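Local coordinates for protein tannase (Fusobacterium nucleatum subsp. nucleatum ATCC 25586, PDB 6YQ4) that probably hydrolyses the galloyl esters of gallotannins as a tannase of the alpha/beta-hydrolase clan and binds a magnesium ion, at residues Ser172-Ala177 against Lys419-Met424; Lys131-Ile136 against Lys415-Met420; Glu220-Gly225 against Val342-Gly347. One frame throughout, in Å; residues are numbered along the deposited sequence.

How the contacts relate
Contacts 1 and 2 are buried neighbours, their centres about 10 Å apart, and both use helix 415-420: residues 420-423 pack on helix 167-177 in contact 1, while the body of the helix meets the start of helix 134-148 in contact 2. They share Met-420 and touch directly where Leu-174 CD1 lies 3.5 Å from Ile-136 CG1. Both are apolar, without a hydrogen bond across. Contact 3 lies apart, its centre about 28 Å from that of contact 1 and about 31 Å from that of contact 2. It is only partly buried and mixes a methionine-threonine core with aromatic edges turned to carbonyl oxygens and an exposed histidine.

Contact 1 (Ser172-Ala177 against Lys419-Met424); sequences SALLGA and KMMNPM
Met-420 meets Leu-174 through its backbone: the carbonyl O lies 3.4 Å from Leu-174 CD1. This oxygen also takes a hydrogen bond from the hydroxyl of Tyr-184, so the buried carbonyl is satisfied with a methyl group lying against it. Leu-174 reaches across with CG almost eclipsing the alpha hydrogen (chi1 -116°), away from the staggered forms, whether through strain or the limits of the model. At Met-421 the backbone again does much of the touching, with O 3.8 Å from Leu-174 CG. The CB of Met-421 points away from the helix, but the chain is bent at chi2 and chi3, and CE comes within 4.0 Å of Leu-174 CD1. Asn-422 folds its carboxamide back to its own chain, where OD1 accepts the N-H of Met-424 at 3.1 Å in an Asx turn. The bond is fairly straight at hydrogen (161°), yet the donor sits above the carbonyl plane, 66° out of it. The amide ND2 is gripped by Glu-213 and Asn-211, which fixes the rotation of the group. Pro-423 then lays its ring against the helix, CG over the backbone of Leu-174 and 3.8 Å from Leu-174 N. Its CB rests 3.8 Å from Ala-177 CB, one turn further on. Its CG is 4.3 Å from Ala-173 CB, so the pyrrolidine ring spans three residues of one helical face. Helix 167-177 follows strand 160-163 and corresponds to the helix after the nucleophile elbow in alpha/beta hydrolases, and the chain carries a GxSxG sequence consistent with it; the contact packs onto that helix the turn that leads toward strand 435-439 of the central sheet.

Contact 2 (Lys131-Ile136 against Lys415-Met420); sequences KAPAAI and KNIIKM
Ala-132 and Ile-417 form the tight part of this contact. Ile-417 turns its CG2 methyl, anti to the backbone N, toward Ala-132, while CG1 stands beside that N (chi1 -64°). The methyl approaches Ala-132 CB to 3.7 Å and the carbonyl O of Ala-132 to 3.6 Å. The other branch tip, Ile-417 CD1, stands 4.0 Å from the same oxygen, and both branches thus converge on one alanine. The peptide bond after Ala-132 is cis, and Pro-133 occupies the N-cap position of helix 134-148. Away from the alanine the packing is looser. Pro-133 CD is 4.3 Å from Ile-417 CG2, and its CG lies 4.2 Å from Met-420 SD, the two side chains crossing obliquely. Ile-136, in the first turn of the helix, brings CG2 only to 4.2 Å from Met-420 O. Ile-417 is the touching residue that remains partly exposed. The next residue, Ile-418, also partly exposed, has its CB directed away from the contact, and its side chain touches Phe-379. Tyr-187 of helix 185-191 packs on Pro-133, Ile-417 and Met-420 alike. Ala-132 is tied by backbone hydrogen bonding to Leu-368, and Ile-136 leans on Leu-171 and Leu-175 of helix 167-177; helix 415-420 lies against the start of helix 134-148, beside helices 167-177 and 185-191.

Contact 3 (Glu220-Gly225 against Val342-Gly347); sequences EWMYNG and VYTHIG
The C-terminal turns of helices 212-223 and 340-344 meet where Met-222 and Tyr-223 pack on Thr-344. The closest apolar approach is Met-222 CG to Thr-344 CG2 at 3.5 Å, the two side chains crossing at about a right angle. Thr-344 has CG2 beside its backbone N and OG1 between that N and the carbonyl carbon (chi1 47°); the hydroxyl hydrogen-bonds within its own helix to the carbonyls of Asp-341 and Leu-340, which would share its one proton. Tyr-223 offers its ring edge: Thr-344 O lies there in plane, 3.5 Å from both CD2 and CE2 of Tyr-223, and CE2 is 4.0 Å from Thr-344 CB. On one face of that ring sits CG of its neighbour Met-222, offset toward the rim. Beyond the helices the contact opens to solvent. There the exposed His-345 ring has Asn-224 O at its edge, near the plane, with NE2 3.0 Å and CE1 3.1 Å from this oxygen, while Thr-344 OG1 lies in the plane at another edge. Gly-225 follows with a positive phi (95°), where a CB would be jammed against the preceding carbonyl O. The Tyr-223 side chain lies near, without touching, a putative Ser-His-Asp triad. Both helices belong to the long insertion between sheet strands 202-206 and 435-439, the site where many alpha/beta hydrolases carry a lid.

Contact 1 (Ser172-Ala177 against Lys419-Met424)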
ATOM      1  N   SER A 172      -0.408   3.538  -3.738  1.00 28.82           N
ATOM      2  CA  SER A 172       0.461   3.339  -4.897  1.00 33.77           C
ATOM      3  C   SER A 172      -0.142   2.312  -5.867  1.00 19.88           C
ATOM      4  O   SER A 172      -0.269   2.576  -7.071  1.00 23.55           O
ATOM      5  CB  SER A 172       1.849   2.932  -4.405  1.00 32.46           C
ATOM      6  OG  SER A 172       2.571   2.293  -5.411  1.00 43.34           O
ATOM      7  N   ALA A 173      -0.612   1.179  -5.347  1.00 22.87           N
ATOM      8  CA  ALA A 173      -1.268   0.177  -6.194  1.00 26.57           C
ATOM      9  C   ALA A 173      -2.538   0.723  -6.842  1.00 29.60           C
ATOM     10  O   ALA A 173      -2.774   0.515  -8.041  1.00 30.59           O
ATOM     11  CB  ALA A 173      -1.589  -1.071  -5.375  1.00 24.37           C
ATOM     12  N   LEU A 174      -3.400   1.373  -6.046  1.00 22.56           N
ATOM     13  CA  LEU A 174      -4.576   2.060  -6.587  1.00 20.76           C
ATOM     14  C   LEU A 174      -4.212   3.022  -7.719  1.00 23.57           C
ATOM     15  O   LEU A 174      -4.944   3.133  -8.703  1.00 28.46           O
ATOM     16  CB  LEU A 174      -5.273   2.858  -5.486  1.00 25.61           C
ATOM     17  CG  LEU A 174      -6.678   2.591  -4.985  1.00 32.42           C
ATOM     18  CD1 LEU A 174      -7.162   3.834  -4.227  1.00 30.93           C
ATOM     19  CD2 LEU A 174      -7.644   2.214  -6.104  1.00 18.92           C
ATOM     20  N   LEU A 175      -3.132   3.791  -7.549  1.00 24.44           N
ATOM     21  CA  LEU A 175      -2.720   4.760  -8.564  1.00 21.75           C
ATOM     22  C   LEU A 175      -2.382   4.073  -9.877  1.00 29.07           C
ATOM     23  O   LEU A 175      -2.656   4.606 -10.963  1.00 28.51           O
ATOM     24  CB  LEU A 175      -1.517   5.544  -8.042  1.00 26.37           C
ATOM     25  CG  LEU A 175      -1.155   6.920  -8.589  1.00 32.29           C
ATOM     26  CD1 LEU A 175      -2.213   7.964  -8.298  1.00 33.91           C
ATOM     27  CD2 LEU A 175       0.182   7.319  -8.002  1.00 35.72           C
ATOM     28  N   GLY A 176      -1.789   2.878  -9.801  1.00 31.28           N
ATOM     29  CA  GLY A 176      -1.530   2.103 -11.001  1.00 23.37           C
ATOM     30  C   GLY A 176      -2.766   1.449 -11.592  1.00 25.51           C
ATOM     31  O   GLY A 176      -2.811   1.185 -12.801  1.00 25.49           O
ATOM     32  N   ALA A 177      -3.784   1.189 -10.776  1.00 21.75           N
ATOM     33  CA  ALA A 177      -4.906   0.398 -11.259  1.00 24.54           C
ATOM     34  C   ALA A 177      -6.001   1.232 -11.883  1.00 29.77           C
ATOM     35  O   ALA A 177      -6.689   0.736 -12.778  1.00 35.85           O
ATOM     36  CB  ALA A 177      -5.525  -0.435 -10.144  1.00 21.78           C
ATOM     37  N   LYS A 419     -15.673   1.228  -3.591  1.00 28.24           N
ATOM     38  CA  LYS A 419     -15.092   0.853  -4.878  1.00 33.44           C
ATOM     39  C   LYS A 419     -13.832   1.654  -5.175  1.00 33.28           C
ATOM     40  O   LYS A 419     -12.779   1.086  -5.509  1.00 28.76           O
ATOM     41  CB  LYS A 419     -16.106   1.055  -5.997  1.00 32.08           C
ATOM     42  CG  LYS A 419     -15.529   0.658  -7.336  1.00 32.41           C
ATOM     43  CD  LYS A 419     -16.345   1.190  -8.531  1.00 33.08           C
ATOM     44  CE  LYS A 419     -15.480   1.161  -9.801  1.00 33.13           C
ATOM     45  NZ  LYS A 419     -16.260   1.370 -11.024  1.00 26.28           N
ATOM     46  N   MET A 420     -13.918   2.982  -5.046  1.00 32.12           N
ATOM     47  CA  MET A 420     -12.806   3.856  -5.412  1.00 29.21           C
ATOM     48  C   MET A 420     -11.544   3.613  -4.601  1.00 28.64           C
ATOM     49  O   MET A 420     -10.483   4.134  -4.986  1.00 20.75           O
ATOM     50  CB  MET A 420     -13.202   5.317  -5.263  1.00 29.62           C
ATOM     51  CG  MET A 420     -13.969   5.863  -6.455  1.00 40.33           C
ATOM     52  SD  MET A 420     -14.340   7.617  -6.213  1.00 43.54           S
ATOM     53  CE  MET A 420     -15.922   7.443  -5.437  1.00 35.90           C
ATOM     54  N   MET A 421     -11.622   2.878  -3.485  1.00 21.73           N
ATOM     55  CA  MET A 421     -10.439   2.590  -2.686  1.00 25.24           C
ATOM     56  C   MET A 421      -9.847   1.231  -2.999  1.00 27.71           C
ATOM     57  O   MET A 421      -8.821   0.882  -2.408  1.00 22.56           O
ATOM     58  CB  MET A 421     -10.742   2.661  -1.174  1.00 27.90           C
ATOM     59  CG  MET A 421     -11.205   4.010  -0.667  1.00 26.88           C
ATOM     60  SD  MET A 421     -10.030   5.307  -1.079  1.00 32.17           S
ATOM     61  CE  MET A 421      -8.443   4.635  -0.482  1.00 20.47           C
ATOM     62  N   ASN A 422     -10.470   0.457  -3.894  1.00 27.92           N
ATOM     63  CA  ASN A 422     -10.078  -0.938  -4.106  1.00 24.76           C
ATOM     64  C   ASN A 422      -9.549  -1.199  -5.513  1.00 24.17           C
ATOM     65  O   ASN A 422     -10.340  -1.233  -6.473  1.00 27.06           O
ATOM     66  CB  ASN A 422     -11.248  -1.869  -3.817  1.00 22.89           C
ATOM     67  CG  ASN A 422     -10.825  -3.330  -3.817  1.00 27.68           C
ATOM     68  OD1 ASN A 422      -9.647  -3.642  -4.019  1.00 26.77           O
ATOM     69  ND2 ASN A 422     -11.770  -4.225  -3.576  1.00 28.89           N
ATOM     70  N   PRO A 423      -8.244  -1.410  -5.686  1.00 28.86           N
ATOM     71  CA  PRO A 423      -7.708  -1.669  -7.032  1.00 24.31           C
ATOM     72  C   PRO A 423      -8.363  -2.847  -7.743  1.00 21.21           C
ATOM     73  O   PRO A 423      -8.364  -2.871  -8.982  1.00 26.92           O
ATOM     74  CB  PRO A 423      -6.220  -1.957  -6.778  1.00 27.88           C
ATOM     75  CG  PRO A 423      -5.917  -1.483  -5.506  1.00 17.30           C
ATOM     76  CD  PRO A 423      -7.189  -1.435  -4.671  1.00 34.22           C
ATOM     77  N   MET A 424      -8.941  -3.799  -7.003  1.00 20.33           N
ATOM     78  CA  MET A 424      -9.557  -4.973  -7.633  1.00 32.13           C
ATOM     79  C   MET A 424     -10.610  -4.595  -8.671  1.00 34.66           C
ATOM     80  O   MET A 424     -10.699  -5.234  -9.725  1.00 34.52           O
ATOM     81  CB  MET A 424     -10.169  -5.881  -6.577  1.00 19.84           C
ATOM     82  CG  MET A 424      -9.146  -6.484  -5.640  1.00 28.79           C
ATOM     83  SD  MET A 424      -7.888  -7.448  -6.498  1.00 32.90           S
ATOM     84  CE  MET A 424      -8.900  -8.823  -6.990  1.00 33.91           C
TER

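Contact 2 (Lys131-Ile136 against Lys415-Met420)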
ATOM      1  N   LYS A 131     -11.386  11.927   4.700  1.00 32.04           N
ATOM      2  CA  LYS A 131     -11.948  10.604   4.563  1.00 24.88           C
ATOM      3  C   LYS A 131     -11.911  10.191   3.099  1.00 32.30           C
ATOM      4  O   LYS A 131     -11.750  11.017   2.194  1.00 31.55           O
ATOM      5  CB  LYS A 131     -13.383  10.557   5.082  1.00 26.09           C
ATOM      6  CG  LYS A 131     -13.584  11.165   6.455  1.00 31.47           C
ATOM      7  CD  LYS A 131     -12.772  10.421   7.490  1.00 27.35           C
ATOM      8  CE  LYS A 131     -13.452  10.498   8.836  1.00 27.43           C
ATOM      9  NZ  LYS A 131     -12.804   9.599   9.814  1.00 33.43           N
ATOM     10  N   ALA A 132     -12.072   8.892   2.880  1.00 32.44           N
ATOM     11  CA  ALA A 132     -12.025   8.329   1.537  1.00 29.59           C
ATOM     12  C   ALA A 132     -12.970   9.092   0.611  1.00 32.24           C
ATOM     13  O   ALA A 132     -14.103   9.395   0.995  1.00 32.09           O
ATOM     14  CB  ALA A 132     -12.409   6.851   1.592  1.00 23.17           C
ATOM     15  N   PRO A 133     -12.562   9.402  -0.622  1.00 40.19           N
ATOM     16  CA  PRO A 133     -11.337   9.036  -1.342  1.00 33.93           C
ATOM     17  C   PRO A 133     -10.270  10.144  -1.443  1.00 34.20           C
ATOM     18  O   PRO A 133      -9.547  10.176  -2.429  1.00 36.92           O
ATOM     19  CB  PRO A 133     -11.884   8.694  -2.723  1.00 23.27           C
ATOM     20  CG  PRO A 133     -13.023   9.731  -2.892  1.00 24.81           C
ATOM     21  CD  PRO A 133     -13.577   9.982  -1.524  1.00 34.94           C
ATOM     22  N   ALA A 134     -10.152  11.003  -0.426  1.00 34.26           N
ATOM     23  CA  ALA A 134      -9.257  12.160  -0.504  1.00 33.43           C
ATOM     24  C   ALA A 134      -7.816  11.777  -0.851  1.00 29.21           C
ATOM     25  O   ALA A 134      -7.181  12.423  -1.691  1.00 30.77           O
ATOM     26  CB  ALA A 134      -9.283  12.944   0.820  1.00 31.95           C
ATOM     27  N   ALA A 135      -7.252  10.775  -0.175  1.00 28.95           N
ATOM     28  CA  ALA A 135      -5.820  10.535  -0.360  1.00 28.69           C
ATOM     29  C   ALA A 135      -5.508  10.064  -1.776  1.00 23.39           C
ATOM     30  O   ALA A 135      -4.473  10.444  -2.336  1.00 20.62           O
ATOM     31  CB  ALA A 135      -5.283   9.528   0.660  1.00 22.74           C
ATOM     32  N   ILE A 136      -6.382   9.241  -2.373  1.00 26.75           N
ATOM     33  CA  ILE A 136      -6.118   8.796  -3.739  1.00 32.59           C
ATOM     34  C   ILE A 136      -6.336   9.960  -4.698  1.00 39.21           C
ATOM     35  O   ILE A 136      -5.621  10.094  -5.696  1.00 43.58           O
ATOM     36  CB  ILE A 136      -6.940   7.534  -4.115  1.00 31.05           C
ATOM     37  CG1 ILE A 136      -6.565   7.064  -5.524  1.00 20.14           C
ATOM     38  CG2 ILE A 136      -8.451   7.740  -4.047  1.00 28.31           C
ATOM     39  CD1 ILE A 136      -5.102   6.717  -5.635  1.00 19.52           C
ATOM     40  N   LYS A 415     -21.270   2.777  -1.493  1.00 41.80           N
ATOM     41  CA  LYS A 415     -20.714   1.674  -2.283  1.00 39.08           C
ATOM     42  C   LYS A 415     -19.686   2.175  -3.291  1.00 33.83           C
ATOM     43  O   LYS A 415     -18.664   1.524  -3.514  1.00 25.94           O
ATOM     44  CB  LYS A 415     -21.830   0.904  -2.994  1.00 43.17           C
ATOM     45  CG  LYS A 415     -22.777   0.089  -2.070  1.00 57.55           C
ATOM     46  CD  LYS A 415     -23.545   0.994  -1.085  1.00 60.01           C
ATOM     47  CE  LYS A 415     -24.557   1.847  -1.823  1.00 47.79           C
ATOM     48  NZ  LYS A 415     -24.729   3.114  -1.129  1.00 43.41           N
ATOM     49  N   ASN A 416     -19.917   3.363  -3.860  1.00 31.22           N
ATOM     50  CA  ASN A 416     -19.024   3.946  -4.852  1.00 28.43           C
ATOM     51  C   ASN A 416     -17.701   4.416  -4.246  1.00 38.01           C
ATOM     52  O   ASN A 416     -16.688   4.494  -4.959  1.00 41.47           O
ATOM     53  CB  ASN A 416     -19.752   5.092  -5.563  1.00 38.90           C
ATOM     54  CG  ASN A 416     -18.896   5.768  -6.620  1.00 58.65           C
ATOM     55  OD1 ASN A 416     -18.793   6.998  -6.659  1.00 67.88           O
ATOM     56  ND2 ASN A 416     -18.272   4.966  -7.486  1.00 58.17           N
ATOM     57  N   ILE A 417     -17.675   4.684  -2.946  1.00 31.33           N
ATOM     58  CA  ILE A 417     -16.438   5.065  -2.281  1.00 31.03           C
ATOM     59  C   ILE A 417     -15.664   3.838  -1.822  1.00 23.87           C
ATOM     60  O   ILE A 417     -14.431   3.817  -1.867  1.00 28.63           O
ATOM     61  CB  ILE A 417     -16.765   6.022  -1.113  1.00 30.50           C
ATOM     62  CG1 ILE A 417     -17.368   7.316  -1.680  1.00 30.47           C
ATOM     63  CG2 ILE A 417     -15.524   6.322  -0.308  1.00 29.38           C
ATOM     64  CD1 ILE A 417     -17.626   8.392  -0.661  1.00 28.38           C
ATOM     65  N   ILE A 418     -16.360   2.794  -1.381  1.00 24.00           N
ATOM     66  CA  ILE A 418     -15.676   1.524  -1.166  1.00 26.67           C
ATOM     67  C   ILE A 418     -14.984   1.084  -2.451  1.00 30.79           C
ATOM     68  O   ILE A 418     -13.820   0.656  -2.433  1.00 33.37           O
ATOM     69  CB  ILE A 418     -16.665   0.461  -0.651  1.00 25.22           C
ATOM     70  CG1 ILE A 418     -17.326   0.952   0.643  1.00 28.30           C
ATOM     71  CG2 ILE A 418     -15.962  -0.856  -0.426  1.00 22.35           C
ATOM     72  CD1 ILE A 418     -18.285  -0.041   1.278  1.00 32.99           C
ATOM     73  N   LYS A 419     -15.673   1.228  -3.591  1.00 28.24           N
ATOM     74  CA  LYS A 419     -15.092   0.853  -4.878  1.00 33.44           C
ATOM     75  C   LYS A 419     -13.832   1.654  -5.175  1.00 33.28           C
ATOM     76  O   LYS A 419     -12.779   1.086  -5.509  1.00 28.76           O
ATOM     77  CB  LYS A 419     -16.106   1.055  -5.997  1.00 32.08           C
ATOM     78  CG  LYS A 419     -15.529   0.658  -7.336  1.00 32.41           C
ATOM     79  CD  LYS A 419     -16.345   1.190  -8.531  1.00 33.08           C
ATOM     80  CE  LYS A 419     -15.480   1.161  -9.801  1.00 33.13           C
ATOM     81  NZ  LYS A 419     -16.260   1.370 -11.024  1.00 26.28           N
ATOM     82  N   MET A 420     -13.918   2.982  -5.046  1.00 32.12           N
ATOM     83  CA  MET A 420     -12.806   3.856  -5.412  1.00 29.21           C
ATOM     84  C   MET A 420     -11.544   3.613  -4.601  1.00 28.64           C
ATOM     85  O   MET A 420     -10.483   4.134  -4.986  1.00 20.75           O
ATOM     86  CB  MET A 420     -13.202   5.317  -5.263  1.00 29.62           C
ATOM     87  CG  MET A 420     -13.969   5.863  -6.455  1.00 40.33           C
ATOM     88  SD  MET A 420     -14.340   7.617  -6.213  1.00 43.54           S
ATOM     89  CE  MET A 420     -15.922   7.443  -5.437  1.00 35.90           C
TER

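Contact 3 (Glu220-Gly225 against Val342-Gly347)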
ATOM      1  N   GLU A 220      -9.372 -14.435   8.506  1.00 22.42           N
ATOM      2  CA  GLU A 220      -9.860 -15.552   9.293  1.00 23.59           C
ATOM      3  C   GLU A 220      -9.689 -16.885   8.578  1.00 34.10           C
ATOM      4  O   GLU A 220      -9.471 -17.907   9.227  1.00 36.55           O
ATOM      5  CB  GLU A 220     -11.326 -15.297   9.648  1.00 26.28           C
ATOM      6  CG  GLU A 220     -11.484 -14.084  10.570  1.00 24.77           C
ATOM      7  CD  GLU A 220     -10.470 -14.102  11.708  1.00 30.31           C
ATOM      8  OE1 GLU A 220      -9.898 -13.040  12.014  1.00 27.48           O
ATOM      9  OE2 GLU A 220     -10.242 -15.185  12.306  1.00 39.23           O
ATOM     10  N   TRP A 221      -9.804 -16.903   7.251  1.00 36.49           N
ATOM     11  CA  TRP A 221      -9.390 -18.078   6.500  1.00 35.65           C
ATOM     12  C   TRP A 221      -7.959 -18.480   6.858  1.00 31.76           C
ATOM     13  O   TRP A 221      -7.699 -19.626   7.240  1.00 31.32           O
ATOM     14  CB  TRP A 221      -9.531 -17.809   5.003  1.00 38.61           C
ATOM     15  CG  TRP A 221      -9.010 -18.931   4.197  1.00 30.73           C
ATOM     16  CD1 TRP A 221      -9.580 -20.151   4.027  1.00 31.27           C
ATOM     17  CD2 TRP A 221      -7.783 -18.949   3.475  1.00 28.10           C
ATOM     18  NE1 TRP A 221      -8.783 -20.942   3.232  1.00 25.38           N
ATOM     19  CE2 TRP A 221      -7.668 -20.226   2.885  1.00 24.43           C
ATOM     20  CE3 TRP A 221      -6.753 -18.024   3.294  1.00 22.53           C
ATOM     21  CZ2 TRP A 221      -6.580 -20.587   2.102  1.00 24.44           C
ATOM     22  CZ3 TRP A 221      -5.674 -18.390   2.511  1.00 32.73           C
ATOM     23  CH2 TRP A 221      -5.597 -19.657   1.923  1.00 30.24           C
ATOM     24  N   MET A 222      -7.027 -17.533   6.792  1.00 23.00           N
ATOM     25  CA  MET A 222      -5.656 -17.813   7.212  1.00 25.98           C
ATOM     26  C   MET A 222      -5.551 -18.170   8.703  1.00 32.27           C
ATOM     27  O   MET A 222      -4.933 -19.177   9.064  1.00 39.75           O
ATOM     28  CB  MET A 222      -4.772 -16.619   6.886  1.00 28.73           C
ATOM     29  CG  MET A 222      -3.315 -16.992   6.736  1.00 39.84           C
ATOM     30  SD  MET A 222      -2.451 -16.062   5.471  1.00 41.10           S
ATOM     31  CE  MET A 222      -3.493 -16.456   4.104  1.00 49.62           C
ATOM     32  N   TYR A 223      -6.135 -17.366   9.594  1.00 32.61           N
ATOM     33  CA  TYR A 223      -5.746 -17.423  11.000  1.00 24.41           C
ATOM     34  C   TYR A 223      -6.818 -17.987  11.936  1.00 32.62           C
ATOM     35  O   TYR A 223      -6.692 -17.860  13.160  1.00 37.53           O
ATOM     36  CB  TYR A 223      -5.297 -16.031  11.454  1.00 23.62           C
ATOM     37  CG  TYR A 223      -4.009 -15.629  10.809  1.00 24.07           C
ATOM     38  CD1 TYR A 223      -3.977 -14.627   9.850  1.00 21.76           C
ATOM     39  CD2 TYR A 223      -2.819 -16.288  11.114  1.00 28.07           C
ATOM     40  CE1 TYR A 223      -2.798 -14.277   9.217  1.00 22.18           C
ATOM     41  CE2 TYR A 223      -1.619 -15.946  10.457  1.00 30.02           C
ATOM     42  CZ  TYR A 223      -1.628 -14.940   9.520  1.00 21.72           C
ATOM     43  OH  TYR A 223      -0.471 -14.573   8.883  1.00 30.95           O
ATOM     44  N   ASN A 224      -7.863 -18.610  11.404  1.00 32.98           N
ATOM     45  CA  ASN A 224      -8.819 -19.306  12.252  1.00 37.91           C
ATOM     46  C   ASN A 224      -8.113 -20.376  13.079  1.00 41.02           C
ATOM     47  O   ASN A 224      -7.272 -21.128  12.574  1.00 40.44           O
ATOM     48  CB  ASN A 224      -9.907 -19.947  11.392  1.00 41.96           C
ATOM     49  CG  ASN A 224     -11.006 -20.561  12.209  1.00 37.99           C
ATOM     50  OD1 ASN A 224     -11.183 -21.775  12.213  1.00 44.05           O
ATOM     51  ND2 ASN A 224     -11.767 -19.724  12.898  1.00 29.29           N
ATOM     52  N   GLY A 225      -8.455 -20.438  14.360  1.00 42.42           N
ATOM     53  CA  GLY A 225      -7.867 -21.389  15.274  1.00 37.45           C
ATOM     54  C   GLY A 225      -6.701 -20.855  16.074  1.00 38.53           C
ATOM     55  O   GLY A 225      -6.340 -21.459  17.087  1.00 42.54           O
ATOM     56  N   VAL A 342      -0.354 -25.395   9.267  1.00 44.39           N
ATOM     57  CA  VAL A 342       0.613 -25.425  10.359  1.00 41.84           C
ATOM     58  C   VAL A 342       1.438 -24.143  10.375  1.00 41.22           C
ATOM     59  O   VAL A 342       1.720 -23.579  11.444  1.00 38.34           O
ATOM     60  CB  VAL A 342       1.508 -26.675  10.243  1.00 40.44           C
ATOM     61  CG1 VAL A 342       2.538 -26.712  11.384  1.00 31.99           C
ATOM     62  CG2 VAL A 342       0.662 -27.943  10.216  1.00 31.03           C
ATOM     63  N   TYR A 343       1.814 -23.650   9.187  1.00 33.81           N
ATOM     64  CA  TYR A 343       2.689 -22.486   9.103  1.00 34.22           C
ATOM     65  C   TYR A 343       2.040 -21.255   9.730  1.00 31.69           C
ATOM     66  O   TYR A 343       2.720 -20.436  10.356  1.00 32.72           O
ATOM     67  CB  TYR A 343       3.064 -22.206   7.637  1.00 29.77           C
ATOM     68  CG  TYR A 343       3.918 -20.960   7.457  1.00 29.45           C
ATOM     69  CD1 TYR A 343       5.294 -20.996   7.691  1.00 28.51           C
ATOM     70  CD2 TYR A 343       3.348 -19.740   7.087  1.00 30.45           C
ATOM     71  CE1 TYR A 343       6.076 -19.858   7.534  1.00 29.34           C
ATOM     72  CE2 TYR A 343       4.123 -18.591   6.940  1.00 22.81           C
ATOM     73  CZ  TYR A 343       5.485 -18.658   7.166  1.00 27.79           C
ATOM     74  OH  TYR A 343       6.278 -17.539   6.986  1.00 28.04           O
ATOM     75  N   THR A 344       0.727 -21.101   9.559  1.00 27.37           N
ATOM     76  CA  THR A 344       0.035 -19.903  10.015  1.00 35.50           C
ATOM     77  C   THR A 344      -0.309 -19.937  11.499  1.00 35.37           C
ATOM     78  O   THR A 344      -0.687 -18.895  12.049  1.00 31.76           O
ATOM     79  CB  THR A 344      -1.237 -19.694   9.190  1.00 34.13           C
ATOM     80  OG1 THR A 344      -1.947 -20.935   9.098  1.00 42.32           O
ATOM     81  CG2 THR A 344      -0.874 -19.244   7.796  1.00 34.49           C
ATOM     82  N   HIS A 345      -0.186 -21.097  12.156  1.00 29.77           N
ATOM     83  CA  HIS A 345      -0.485 -21.243  13.570  1.00 36.17           C
ATOM     84  C   HIS A 345       0.756 -21.132  14.445  1.00 35.06           C
ATOM     85  O   HIS A 345       0.715 -21.515  15.618  1.00 35.21           O
ATOM     86  CB  HIS A 345      -1.181 -22.580  13.813  1.00 42.37           C
ATOM     87  CG  HIS A 345      -2.633 -22.562  13.471  1.00 49.61           C
ATOM     88  ND1 HIS A 345      -3.104 -22.076  12.267  1.00 50.20           N
ATOM     89  CD2 HIS A 345      -3.721 -22.940  14.179  1.00 50.89           C
ATOM     90  CE1 HIS A 345      -4.421 -22.166  12.248  1.00 52.11           C
ATOM     91  NE2 HIS A 345      -4.820 -22.691  13.394  1.00 53.02           N
ATOM     92  N   ILE A 346       1.860 -20.638  13.897  1.00 31.61           N
ATOM     93  CA  ILE A 346       3.134 -20.763  14.585  1.00 44.15           C
ATOM     94  C   ILE A 346       3.310 -19.561  15.506  1.00 55.19           C
ATOM     95  O   ILE A 346       3.438 -19.722  16.727  1.00 68.60           O
ATOM     96  CB  ILE A 346       4.284 -20.954  13.574  1.00 46.77           C
ATOM     97  CG1 ILE A 346       4.345 -22.444  13.179  1.00 49.94           C
ATOM     98  CG2 ILE A 346       5.624 -20.489  14.146  1.00 42.33           C
ATOM     99  CD1 ILE A 346       5.550 -22.844  12.349  1.00 50.69           C
ATOM    100  N   GLY A 347       3.264 -18.350  14.970  1.00 47.19           N
ATOM    101  CA  GLY A 347       3.268 -17.207  15.857  1.00 48.61           C
ATOM    102  C   GLY A 347       1.921 -17.039  16.548  1.00 42.64           C
ATOM    103  O   GLY A 347       0.974 -17.800  16.349  1.00 36.19           O
TER